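Local coordinates for bifunctional protein FolD (Thermus thermophilus, PDB 6V6Y) that probably oxidises 5,10-methylenetetrahydrofolate with NADP+ and hydrolyses the resulting methenyl form to 10-formyltetrahydrofolate in one-carbon metabolism, at residues 217-227 with 246-257; 13-21 with 259-270. All coordinates share one frame; numbering follows the deposited sequence.

Contact 1. Residues 217-227 with 246-257. With NAP (NADP nicotinamide-adenine-dinucleotide phosphate), chain B.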
loop_
_atom_site.group_PDB
_atom_site.type_symbol
_atom_site.label_atom_id
_atom_site.label_comp_id
_atom_site.label_asym_id
_atom_site.label_seq_id
_atom_site.Cartn_x
_atom_site.Cartn_y
_atom_site.Cartn_z
ATOM N N VAL A 217 -11.495 4.845 -23.704
ATOM C CA VAL A 217 -11.903 5.859 -22.744
ATOM C C VAL A 217 -13.420 5.951 -22.706
ATOM O O VAL A 217 -14.080 6.008 -23.751
ATOM C CB VAL A 217 -11.260 7.222 -23.061
ATOM C CG1 VAL A 217 -11.608 8.238 -21.984
ATOM C CG2 VAL A 217 -9.756 7.065 -23.158
ATOM N N ARG A 218 -13.959 5.980 -21.493
ATOM C CA ARG A 218 -15.375 6.221 -21.272
ATOM C C ARG A 218 -15.760 7.646 -21.649
ATOM O O ARG A 218 -15.055 8.609 -21.324
ATOM C CB ARG A 218 -15.703 5.976 -19.801
ATOM C CG ARG A 218 -17.159 6.074 -19.436
ATOM C CD ARG A 218 -17.381 5.459 -18.063
ATOM N NE ARG A 218 -18.688 5.814 -17.526
ATOM C CZ ARG A 218 -19.142 5.418 -16.344
ATOM N NH1 ARG A 218 -18.385 4.648 -15.579
ATOM N NH2 ARG A 218 -20.347 5.796 -15.923
ATOM N N GLU A 219 -16.911 7.780 -22.299
ATOM C CA GLU A 219 -17.469 9.095 -22.593
ATOM C C GLU A 219 -17.551 9.942 -21.324
ATOM O O GLU A 219 -18.048 9.489 -20.288
ATOM C CB GLU A 219 -18.860 8.935 -23.226
ATOM C CG GLU A 219 -19.558 10.240 -23.594
ATOM C CD GLU A 219 -18.863 10.968 -24.749
ATOM O OE1 GLU A 219 -18.520 10.289 -25.752
ATOM O OE2 GLU A 219 -18.653 12.212 -24.655
ATOM N N GLY A 220 -17.044 11.177 -21.408
ATOM C CA GLY A 220 -17.062 12.083 -20.266
ATOM C C GLY A 220 -16.082 11.761 -19.153
ATOM O O GLY A 220 -16.245 12.259 -18.034
ATOM N N ALA A 221 -15.068 10.943 -19.419
ATOM C CA ALA A 221 -14.105 10.606 -18.382
ATOM C C ALA A 221 -13.162 11.772 -18.128
ATOM O O ALA A 221 -12.912 12.600 -19.010
ATOM C CB ALA A 221 -13.301 9.371 -18.778
ATOM N N ILE A 222 -12.652 11.843 -16.899
ATOM C CA ILE A 222 -11.545 12.734 -16.549
ATOM C C ILE A 222 -10.258 11.938 -16.718
ATOM O O ILE A 222 -10.059 10.926 -16.036
ATOM C CB ILE A 222 -11.681 13.250 -15.107
ATOM C CG1 ILE A 222 -13.094 13.775 -14.845
ATOM C CG2 ILE A 222 -10.585 14.271 -14.771
ATOM C CD1 ILE A 222 -13.298 15.205 -15.197
ATOM N N VAL A 223 -9.386 12.377 -17.621
ATOM C CA VAL A 223 -8.183 11.631 -17.982
ATOM C C VAL A 223 -6.955 12.414 -17.521
ATOM O O VAL A 223 -6.757 13.572 -17.919
ATOM C CB VAL A 223 -8.135 11.348 -19.490
ATOM C CG1 VAL A 223 -6.845 10.615 -19.848
ATOM C CG2 VAL A 223 -9.362 10.527 -19.911
ATOM N N VAL A 224 -6.122 11.769 -16.701
ATOM C CA VAL A 224 -4.894 12.344 -16.152
ATOM C C VAL A 224 -3.711 11.578 -16.739
ATOM O O VAL A 224 -3.605 10.363 -16.559
ATOM C CB VAL A 224 -4.890 12.282 -14.618
ATOM C CG1 VAL A 224 -3.583 12.802 -14.057
ATOM C CG2 VAL A 224 -6.081 13.069 -14.062
ATOM N N ASP A 225 -2.825 12.283 -17.439
ATOM C CA ASP A 225 -1.756 11.675 -18.227
ATOM C C ASP A 225 -0.414 11.955 -17.561
ATOM O O ASP A 225 0.136 13.050 -17.689
ATOM C CB ASP A 225 -1.793 12.220 -19.648
ATOM C CG ASP A 225 -0.844 11.496 -20.592
ATOM O OD1 ASP A 225 -0.014 10.673 -20.143
ATOM O OD2 ASP A 225 -0.936 11.764 -21.809
ATOM N N VAL A 226 0.137 10.949 -16.882
ATOM C CA VAL A 226 1.403 11.110 -16.163
ATOM C C VAL A 226 2.612 10.861 -17.055
ATOM O O VAL A 226 3.738 11.211 -16.673
ATOM C CB VAL A 226 1.421 10.174 -14.929
ATOM C CG1 VAL A 226 2.619 10.439 -14.028
ATOM C CG2 VAL A 226 0.119 10.318 -14.124
ATOM N N GLY A 227 2.419 10.306 -18.250
ATOM C CA GLY A 227 3.559 9.937 -19.069
ATOM C C GLY A 227 4.349 11.148 -19.531
ATOM O O GLY A 227 3.812 12.232 -19.761
ATOM N N VAL A 246 -13.461 12.379 -26.598
ATOM C CA VAL A 246 -14.372 11.613 -25.760
ATOM C C VAL A 246 -14.352 12.099 -24.315
ATOM O O VAL A 246 -15.377 12.055 -23.631
ATOM C CB VAL A 246 -14.049 10.102 -25.845
ATOM C CG1 VAL A 246 -14.246 9.587 -27.273
ATOM C CG2 VAL A 246 -12.634 9.843 -25.377
ATOM N N ALA A 247 -13.211 12.581 -23.835
ATOM C CA ALA A 247 -13.073 12.898 -22.422
ATOM C C ALA A 247 -13.733 14.230 -22.103
ATOM O O ALA A 247 -13.799 15.126 -22.948
ATOM C CB ALA A 247 -11.596 12.935 -22.026
ATOM N N PHE A 248 -14.240 14.347 -20.873
ATOM C CA PHE A 248 -14.727 15.635 -20.405
ATOM C C PHE A 248 -13.568 16.586 -20.109
ATOM O O PHE A 248 -13.699 17.808 -20.260
ATOM C CB PHE A 248 -15.598 15.427 -19.169
ATOM C CG PHE A 248 -15.985 16.707 -18.459
ATOM C CD1 PHE A 248 -15.246 17.162 -17.367
ATOM C CD2 PHE A 248 -17.100 17.441 -18.867
ATOM C CE1 PHE A 248 -15.596 18.332 -16.700
ATOM C CE2 PHE A 248 -17.468 18.614 -18.203
ATOM C CZ PHE A 248 -16.713 19.062 -17.118
ATOM N N ALA A 249 -12.431 16.048 -19.695
ATOM C CA ALA A 249 -11.274 16.863 -19.366
ATOM C C ALA A 249 -10.039 15.982 -19.452
ATOM O O ALA A 249 -10.087 14.795 -19.102
ATOM C CB ALA A 249 -11.405 17.486 -17.973
ATOM N N LEU A 250 -8.941 16.572 -19.905
ATOM C CA LEU A 250 -7.727 15.840 -20.203
ATOM C C LEU A 250 -6.515 16.681 -19.821
ATOM O O LEU A 250 -6.458 17.873 -20.139
ATOM C CB LEU A 250 -7.690 15.477 -21.681
ATOM C CG LEU A 250 -6.323 15.085 -22.217
ATOM C CD1 LEU A 250 -5.911 13.700 -21.711
ATOM C CD2 LEU A 250 -6.364 15.119 -23.724
ATOM N N THR A 251 -5.573 16.059 -19.123
ATOM C CA THR A 251 -4.297 16.675 -18.738
ATOM C C THR A 251 -3.378 16.822 -19.944
ATOM O O THR A 251 -3.058 15.811 -20.594
ATOM C CB THR A 251 -3.629 15.812 -17.646
ATOM O OG1 THR A 251 -4.214 16.132 -16.379
ATOM C CG2 THR A 251 -2.091 16.004 -17.571
ATOM N N PRO A 252 -2.941 18.035 -20.289
ATOM C CA PRO A 252 -1.985 18.189 -21.390
ATOM C C PRO A 252 -0.612 17.685 -20.986
ATOM O O PRO A 252 -0.292 17.575 -19.807
ATOM C CB PRO A 252 -1.960 19.703 -21.625
ATOM C CG PRO A 252 -2.230 20.265 -20.247
ATOM C CD PRO A 252 -3.297 19.340 -19.696
ATOM N N VAL A 253 0.199 17.364 -21.994
ATOM C CA VAL A 253 1.612 17.063 -21.808
ATOM C C VAL A 253 2.368 17.915 -22.825
ATOM O O VAL A 253 2.116 17.804 -24.026
ATOM C CB VAL A 253 1.938 15.574 -22.002
ATOM C CG1 VAL A 253 3.414 15.329 -21.831
ATOM C CG2 VAL A 253 1.146 14.706 -21.013
ATOM N N PRO A 254 3.285 18.802 -22.403
ATOM C CA PRO A 254 3.678 19.053 -21.011
ATOM C C PRO A 254 2.664 19.975 -20.334
ATOM O O PRO A 254 1.643 20.279 -20.957
ATOM C CB PRO A 254 5.040 19.736 -21.156
ATOM C CG PRO A 254 4.887 20.544 -22.466
ATOM C CD PRO A 254 3.857 19.811 -23.324
ATOM N N GLY A 255 2.919 20.396 -19.096
ATOM C CA GLY A 255 2.047 21.348 -18.426
ATOM C C GLY A 255 0.850 20.775 -17.694
ATOM O O GLY A 255 0.013 21.553 -17.204
ATOM N N GLY A 256 0.726 19.450 -17.597
ATOM C CA GLY A 256 -0.368 18.903 -16.819
ATOM C C GLY A 256 0.128 18.427 -15.464
ATOM O O GLY A 256 0.232 19.213 -14.512
ATOM N N VAL A 257 0.475 17.138 -15.382
ATOM C CA VAL A 257 0.927 16.562 -14.119
ATOM C C VAL A 257 2.271 17.146 -13.697
ATOM O O VAL A 257 2.499 17.425 -12.516
ATOM C CB VAL A 257 0.994 15.034 -14.250
ATOM C CG1 VAL A 257 1.718 14.429 -13.041
ATOM C CG2 VAL A 257 -0.411 14.466 -14.449
HETATM P PA NAP B . 7.496 2.229 -14.420
HETATM O O1A NAP B . 8.698 2.585 -15.206
HETATM O O2A NAP B . 7.855 1.477 -13.197
HETATM O O5B NAP B . 6.471 1.393 -15.338
HETATM C C5B NAP B . 5.151 1.861 -15.499
HETATM C C4B NAP B . 4.146 0.721 -15.392
HETATM O O4B NAP B . 3.278 0.740 -16.507
HETATM C C3B NAP B . 4.799 -0.650 -15.354
HETATM O O3B NAP B . 4.817 -1.115 -14.024
HETATM C C2B NAP B . 3.953 -1.533 -16.261
HETATM O O2B NAP B . 3.263 -2.541 -15.553
HETATM C C1B NAP B . 2.951 -0.578 -16.900
HETATM N N9A NAP B . 2.975 -0.714 -18.369
HETATM C C8A NAP B . 4.033 -0.432 -19.195
HETATM N N7A NAP B . 3.662 -0.687 -20.470
HETATM C C5A NAP B . 2.383 -1.124 -20.473
HETATM C C6A NAP B . 1.530 -1.516 -21.497
HETATM N N6A NAP B . 1.947 -1.499 -22.760
HETATM N N1A NAP B . 0.247 -1.925 -21.196
HETATM C C2A NAP B . -0.178 -1.939 -19.884
HETATM N N3A NAP B . 0.675 -1.546 -18.872
HETATM C C4A NAP B . 1.939 -1.149 -19.159
HETATM O O3 NAP B . 6.661 3.558 -14.064
HETATM P PN NAP B . 7.116 5.076 -13.781
HETATM O O1N NAP B . 8.430 5.050 -13.102
HETATM O O2N NAP B . 5.977 5.797 -13.170
HETATM O O5D NAP B . 7.328 5.632 -15.277
HETATM C C5D NAP B . 6.231 5.695 -16.161
HETATM C C4D NAP B . 6.238 7.012 -16.925
HETATM O O4D NAP B . 5.804 8.077 -16.097
HETATM C C3D NAP B . 7.640 7.353 -17.407
HETATM O O3D NAP B . 7.630 7.546 -18.801
HETATM C C2D NAP B . 7.994 8.648 -16.713
HETATM O O2D NAP B . 8.596 9.539 -17.622
HETATM C C1D NAP B . 6.656 9.194 -16.254
HETATM N N1N NAP B . 6.804 9.940 -14.991
HETATM C C2N NAP B . 6.447 11.257 -14.955
HETATM C C3N NAP B . 6.579 11.987 -13.782
HETATM C C7N NAP B . 6.082 13.400 -13.727
HETATM O O7N NAP B . 6.321 14.167 -12.570
HETATM N N7N NAP B . 5.424 13.893 -14.774
HETATM C C4N NAP B . 7.071 11.371 -12.638
HETATM C C5N NAP B . 7.429 10.030 -12.686
HETATM C C6N NAP B . 7.290 9.321 -13.874
HETATM P P2B NAP B . 4.022 -3.844 -14.980
HETATM O O1X NAP B . 4.734 -3.491 -13.695
HETATM O O2X NAP B . 2.992 -4.913 -14.701
HETATM O O3X NAP B . 5.022 -4.345 -15.993
HETATM O O HOH W 1 -2.388 13.985 -22.651
#
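The Phe248 ring meets Ile222 at its edge: Ile222 CD1 lies near the ring plane, 3.5 Å from Phe248 CD1. Ile222 lies alongside Phe248, both extending in one direction. Phe248 CG is anti to its backbone N (chi1 171°), which carries the ring outward past Gly220. The Asp225 carboxylate is a second flat group. The Val253 side chain stands nearly perpendicular to that of Asp225, with Val253 CG2 3.7 Å from Asp225 OD2. A water donates to both Asp225 OD2 and Thr251 O. Asp225 OD1 accepts from Gly227 N in an Asx turn, the donor 30° out of the carboxylate plane on the anti side. Asp238 N also donates to OD1 and Val239 N to OD2, so each oxygen of this buried carboxylate has two partners.

The backbones pair as parallel strands. Val223 N donates to Ala249 O (2.9 Å), and Thr251 N to Val223 O (3.0 Å). Thr251 OG1 is buried without a polar partner. Val226 O lies 3.2 Å from C2N of the NADP nicotinamide ring, just past strand 222-225, as expected of a Rossmann-type domain. Strand 201-204 pairs with the other edge of 222-225, and Leu146 of helix 137-148 packs on Ile222 and Val224.

Contact 2. Residues 13-21 with 259-270. With NAP (NADP nicotinamide-adenine-dinucleotide phosphate), chain B.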
loop_
_atom_site.group_PDB
_atom_site.type_symbol
_atom_site.label_atom_id
_atom_site.label_comp_id
_atom_site.label_asym_id
_atom_site.label_seq_id
_atom_site.Cartn_x
_atom_site.Cartn_y
_atom_site.Cartn_z
ATOM N N GLU A 13 0.021 26.880 -9.083
ATOM C CA GLU A 13 0.104 28.237 -8.544
ATOM C C GLU A 13 -0.680 28.353 -7.245
ATOM O O GLU A 13 -0.238 29.020 -6.307
ATOM C CB GLU A 13 -0.405 29.261 -9.569
ATOM C CG GLU A 13 0.026 30.681 -9.297
ATOM C CD GLU A 13 1.542 30.807 -9.193
ATOM O OE1 GLU A 13 2.026 31.502 -8.268
ATOM O OE2 GLU A 13 2.258 30.196 -10.026
ATOM N N ALA A 14 -1.839 27.696 -7.156
ATOM C CA ALA A 14 -2.553 27.699 -5.881
ATOM C C ALA A 14 -1.717 27.060 -4.771
ATOM O O ALA A 14 -1.752 27.520 -3.620
ATOM C CB ALA A 14 -3.907 27.002 -6.020
ATOM N N VAL A 15 -0.938 26.018 -5.088
ATOM C CA VAL A 15 -0.053 25.438 -4.069
ATOM C C VAL A 15 1.040 26.429 -3.682
ATOM O O VAL A 15 1.373 26.580 -2.500
ATOM C CB VAL A 15 0.570 24.109 -4.541
ATOM C CG1 VAL A 15 1.579 23.584 -3.473
ATOM C CG2 VAL A 15 -0.494 23.062 -4.850
ATOM N N TYR A 16 1.636 27.096 -4.678
ATOM C CA TYR A 16 2.737 28.018 -4.419
ATOM C C TYR A 16 2.271 29.217 -3.611
ATOM O O TYR A 16 3.000 29.703 -2.740
ATOM C CB TYR A 16 3.353 28.472 -5.738
ATOM C CG TYR A 16 4.142 27.391 -6.445
ATOM C CD1 TYR A 16 4.906 26.469 -5.729
ATOM C CD2 TYR A 16 4.116 27.285 -7.830
ATOM C CE1 TYR A 16 5.624 25.477 -6.384
ATOM C CE2 TYR A 16 4.833 26.304 -8.487
ATOM C CZ TYR A 16 5.585 25.408 -7.761
ATOM O OH TYR A 16 6.294 24.446 -8.431
ATOM N N GLU A 17 1.066 29.713 -3.898
ATOM C CA GLU A 17 0.464 30.772 -3.097
ATOM C C GLU A 17 0.304 30.333 -1.645
ATOM O O GLU A 17 0.630 31.087 -0.718
ATOM C CB GLU A 17 -0.882 31.162 -3.707
ATOM C CG GLU A 17 -1.139 32.655 -3.887
ATOM C CD GLU A 17 0.058 33.434 -4.412
ATOM O OE1 GLU A 17 0.585 33.078 -5.494
ATOM O OE2 GLU A 17 0.460 34.409 -3.739
ATOM N N GLU A 18 -0.183 29.102 -1.425
ATOM C CA GLU A 18 -0.271 28.565 -0.064
ATOM C C GLU A 18 1.094 28.519 0.612
ATOM O O GLU A 18 1.213 28.812 1.812
ATOM C CB GLU A 18 -0.894 27.168 -0.074
ATOM C CG GLU A 18 -2.421 27.194 -0.072
ATOM C CD GLU A 18 -3.075 25.911 -0.571
ATOM O OE1 GLU A 18 -4.156 26.010 -1.194
ATOM O OE2 GLU A 18 -2.519 24.812 -0.335
ATOM N N ILE A 19 2.136 28.144 -0.136
ATOM C CA ILE A 19 3.466 28.022 0.457
ATOM C C ILE A 19 4.009 29.402 0.831
ATOM O O ILE A 19 4.482 29.613 1.953
ATOM C CB ILE A 19 4.415 27.270 -0.496
ATOM C CG1 ILE A 19 4.038 25.780 -0.580
ATOM C CG2 ILE A 19 5.883 27.446 -0.058
ATOM C CD1 ILE A 19 4.789 25.017 -1.679
ATOM N N ARG A 20 3.938 30.363 -0.098
ATOM C CA ARG A 20 4.453 31.701 0.194
ATOM C C ARG A 20 3.769 32.290 1.425
ATOM O O ARG A 20 4.428 32.885 2.288
ATOM C CB ARG A 20 4.277 32.618 -1.022
ATOM C CG ARG A 20 5.013 32.135 -2.260
ATOM C CD ARG A 20 4.951 33.133 -3.397
ATOM N NE ARG A 20 3.899 32.840 -4.372
ATOM C CZ ARG A 20 4.118 32.305 -5.574
ATOM N NH1 ARG A 20 5.351 31.979 -5.949
ATOM N NH2 ARG A 20 3.106 32.091 -6.407
ATOM N N ALA A 21 2.452 32.092 1.539
ATOM C CA ALA A 21 1.713 32.612 2.684
ATOM C C ALA A 21 2.233 32.030 3.984
ATOM O O ALA A 21 2.390 32.749 4.977
ATOM C CB ALA A 21 0.222 32.310 2.535
ATOM N N PRO A 259 3.963 20.013 -13.712
ATOM C CA PRO A 259 3.997 21.143 -12.770
ATOM C C PRO A 259 3.509 20.772 -11.384
ATOM O O PRO A 259 4.030 21.300 -10.386
ATOM C CB PRO A 259 3.086 22.191 -13.433
ATOM C CG PRO A 259 3.168 21.886 -14.873
ATOM C CD PRO A 259 3.352 20.391 -15.001
ATOM N N MET A 260 2.521 19.881 -11.279
ATOM C CA MET A 260 2.033 19.513 -9.950
ATOM C C MET A 260 3.053 18.672 -9.192
ATOM O O MET A 260 3.157 18.788 -7.970
ATOM C CB MET A 260 0.698 18.776 -10.062
ATOM C CG MET A 260 -0.406 19.653 -10.583
ATOM S SD MET A 260 -0.688 21.086 -9.560
ATOM C CE MET A 260 -1.105 20.332 -8.016
ATOM N N THR A 261 3.820 17.834 -9.893
ATOM C CA THR A 261 4.871 17.080 -9.221
ATOM C C THR A 261 5.884 18.013 -8.565
ATOM O O THR A 261 6.338 17.758 -7.442
ATOM C CB THR A 261 5.587 16.152 -10.203
ATOM O OG1 THR A 261 4.650 15.240 -10.798
ATOM C CG2 THR A 261 6.701 15.354 -9.464
ATOM N N VAL A 262 6.262 19.095 -9.248
ATOM C CA VAL A 262 7.232 20.023 -8.663
ATOM C C VAL A 262 6.621 20.730 -7.459
ATOM O O VAL A 262 7.244 20.836 -6.393
ATOM C CB VAL A 262 7.728 21.032 -9.717
ATOM C CG1 VAL A 262 8.742 21.990 -9.091
ATOM C CG2 VAL A 262 8.345 20.306 -10.920
ATOM N N ALA A 263 5.380 21.205 -7.609
ATOM C CA ALA A 263 4.729 21.962 -6.543
ATOM C C ALA A 263 4.629 21.151 -5.255
ATOM O O ALA A 263 4.847 21.682 -4.157
ATOM C CB ALA A 263 3.336 22.412 -6.999
ATOM N N MET A 264 4.278 19.866 -5.361
ATOM C CA MET A 264 4.101 19.086 -4.145
ATOM C C MET A 264 5.429 18.680 -3.529
ATOM O O MET A 264 5.477 18.408 -2.325
ATOM C CB MET A 264 3.236 17.845 -4.415
ATOM C CG MET A 264 1.939 18.149 -5.146
ATOM S SD MET A 264 0.870 19.306 -4.285
ATOM C CE MET A 264 0.622 18.477 -2.756
ATOM N N LEU A 265 6.506 18.632 -4.319
ATOM C CA LEU A 265 7.830 18.488 -3.725
ATOM C C LEU A 265 8.183 19.713 -2.881
ATOM O O LEU A 265 8.719 19.581 -1.772
ATOM C CB LEU A 265 8.873 18.256 -4.818
ATOM C CG LEU A 265 10.328 18.371 -4.359
ATOM C CD1 LEU A 265 10.674 17.289 -3.324
ATOM C CD2 LEU A 265 11.267 18.323 -5.555
ATOM N N MET A 266 7.878 20.915 -3.377
ATOM C CA MET A 266 8.093 22.104 -2.555
ATOM C C MET A 266 7.230 22.036 -1.302
ATOM O O MET A 266 7.682 22.391 -0.203
ATOM C CB MET A 266 7.794 23.381 -3.357
ATOM C CG MET A 266 8.663 23.515 -4.592
ATOM S SD MET A 266 10.353 23.347 -4.063
ATOM C CE MET A 266 11.060 22.510 -5.454
ATOM N N GLY A 267 5.992 21.545 -1.444
ATOM C CA GLY A 267 5.124 21.413 -0.287
ATOM C C GLY A 267 5.602 20.351 0.685
ATOM O O GLY A 267 5.451 20.493 1.902
ATOM N N ASN A 268 6.190 19.272 0.172
ATOM C CA ASN A 268 6.733 18.261 1.078
ATOM C C ASN A 268 7.974 18.782 1.793
ATOM O O ASN A 268 8.292 18.327 2.903
ATOM C CB ASN A 268 7.080 16.981 0.317
ATOM C CG ASN A 268 5.954 15.955 0.307
ATOM O OD1 ASN A 268 4.871 16.167 0.858
ATOM N ND2 ASN A 268 6.222 14.814 -0.330
ATOM N N THR A 269 8.698 19.714 1.161
ATOM C CA THR A 269 9.900 20.259 1.785
ATOM C C THR A 269 9.535 21.119 2.995
ATOM O O THR A 269 10.111 20.966 4.077
ATOM C CB THR A 269 10.711 21.048 0.758
ATOM O OG1 THR A 269 11.146 20.159 -0.272
ATOM C CG2 THR A 269 11.948 21.677 1.402
ATOM N N LEU A 270 8.563 22.017 2.830
ATOM C CA LEU A 270 7.983 22.715 3.972
ATOM C C LEU A 270 7.538 21.736 5.052
ATOM O O LEU A 270 7.890 21.884 6.228
ATOM C CB LEU A 270 6.804 23.567 3.503
ATOM C CG LEU A 270 6.094 24.450 4.534
ATOM C CD1 LEU A 270 7.081 25.084 5.531
ATOM C CD2 LEU A 270 5.252 25.527 3.829
HETATM P PA NAP B . 7.496 2.229 -14.420
HETATM O O1A NAP B . 8.698 2.585 -15.206
HETATM O O2A NAP B . 7.855 1.477 -13.197
HETATM O O5B NAP B . 6.471 1.393 -15.338
HETATM C C5B NAP B . 5.151 1.861 -15.499
HETATM C C4B NAP B . 4.146 0.721 -15.392
HETATM O O4B NAP B . 3.278 0.740 -16.507
HETATM C C3B NAP B . 4.799 -0.650 -15.354
HETATM O O3B NAP B . 4.817 -1.115 -14.024
HETATM C C2B NAP B . 3.953 -1.533 -16.261
HETATM O O2B NAP B . 3.263 -2.541 -15.553
HETATM C C1B NAP B . 2.951 -0.578 -16.900
HETATM N N9A NAP B . 2.975 -0.714 -18.369
HETATM C C8A NAP B . 4.033 -0.432 -19.195
HETATM N N7A NAP B . 3.662 -0.687 -20.470
HETATM C C5A NAP B . 2.383 -1.124 -20.473
HETATM C C6A NAP B . 1.530 -1.516 -21.497
HETATM N N6A NAP B . 1.947 -1.499 -22.760
HETATM N N1A NAP B . 0.247 -1.925 -21.196
HETATM C C2A NAP B . -0.178 -1.939 -19.884
HETATM N N3A NAP B . 0.675 -1.546 -18.872
HETATM C C4A NAP B . 1.939 -1.149 -19.159
HETATM O O3 NAP B . 6.661 3.558 -14.064
HETATM P PN NAP B . 7.116 5.076 -13.781
HETATM O O1N NAP B . 8.430 5.050 -13.102
HETATM O O2N NAP B . 5.977 5.797 -13.170
HETATM O O5D NAP B . 7.328 5.632 -15.277
HETATM C C5D NAP B . 6.231 5.695 -16.161
HETATM C C4D NAP B . 6.238 7.012 -16.925
HETATM O O4D NAP B . 5.804 8.077 -16.097
HETATM C C3D NAP B . 7.640 7.353 -17.407
HETATM O O3D NAP B . 7.630 7.546 -18.801
HETATM C C2D NAP B . 7.994 8.648 -16.713
HETATM O O2D NAP B . 8.596 9.539 -17.622
HETATM C C1D NAP B . 6.656 9.194 -16.254
HETATM N N1N NAP B . 6.804 9.940 -14.991
HETATM C C2N NAP B . 6.447 11.257 -14.955
HETATM C C3N NAP B . 6.579 11.987 -13.782
HETATM C C7N NAP B . 6.082 13.400 -13.727
HETATM O O7N NAP B . 6.321 14.167 -12.570
HETATM N N7N NAP B . 5.424 13.893 -14.774
HETATM C C4N NAP B . 7.071 11.371 -12.638
HETATM C C5N NAP B . 7.429 10.030 -12.686
HETATM C C6N NAP B . 7.290 9.321 -13.874
HETATM P P2B NAP B . 4.022 -3.844 -14.980
HETATM O O1X NAP B . 4.734 -3.491 -13.695
HETATM O O2X NAP B . 2.992 -4.913 -14.701
HETATM O O3X NAP B . 5.022 -4.345 -15.993
#
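Val15, Tyr16 and Ile19 of one helix pack against Ala263, Met266 and Gly267 of another. The two form a near-parallel helix pair, with axes 9.3 Å apart at 18°. It joins the first helix, 8-24, to the last, 257-276, which come from the two family regions of the sequence. The outer end of Tyr16 packs against Ala263: Tyr16 CZ lies 3.8 Å from Ala263 CB, and the hydroxyl reaches Val262 CG1 at 3.5 Å. Met266 CG comes to the edge of the Tyr16 ring, near its plane. Replacing Tyr16 with an alanine would probably open a gap beside Ala263 and Met266 and take the hydroxyl away from Val262 CG1. Val15 splits its two methyls. CG1 meets Ala263 O, while CG2 meets Met264 SD at 4.0 Å, Met264 lying across Val15. A turn at chi2 (-59°) folds the Met264 chain and brings SD to Val15. Ile19 reaches in with CD1, 3.8 Å from Met266 CB and 3.7 Å from Gly267 N. Arg53, Ala54 and Leu57 of helix 41-57 also touch Met266. Thr261, on helix 257-276, reaches the cofactor. Its OG1 donates to the NADP carboxamide oxygen O7N at 2.7 Å.

In the fold
From the N terminus, helix 8-24 comes first among the helices and supplies residues 13-21. The chain then runs on through the rest of the catalytic region and most of the NAD(P)-binding region. Residues 217-227 follow, and after only 18 residues contact 1 closes a short loop with 246-257. Helix 257-276 comes next, and its residues 259-270 return to helix 8-24. Contact 2 thus closes a loop of 237 residues that encloses contact 1. Contact 1 joins neighbouring strands of one parallel sheet, whereas contact 2 brings the first and last long helices of the chain together. Their centres lie about 22 Å apart, yet both touch NADP, at its nicotinamide end.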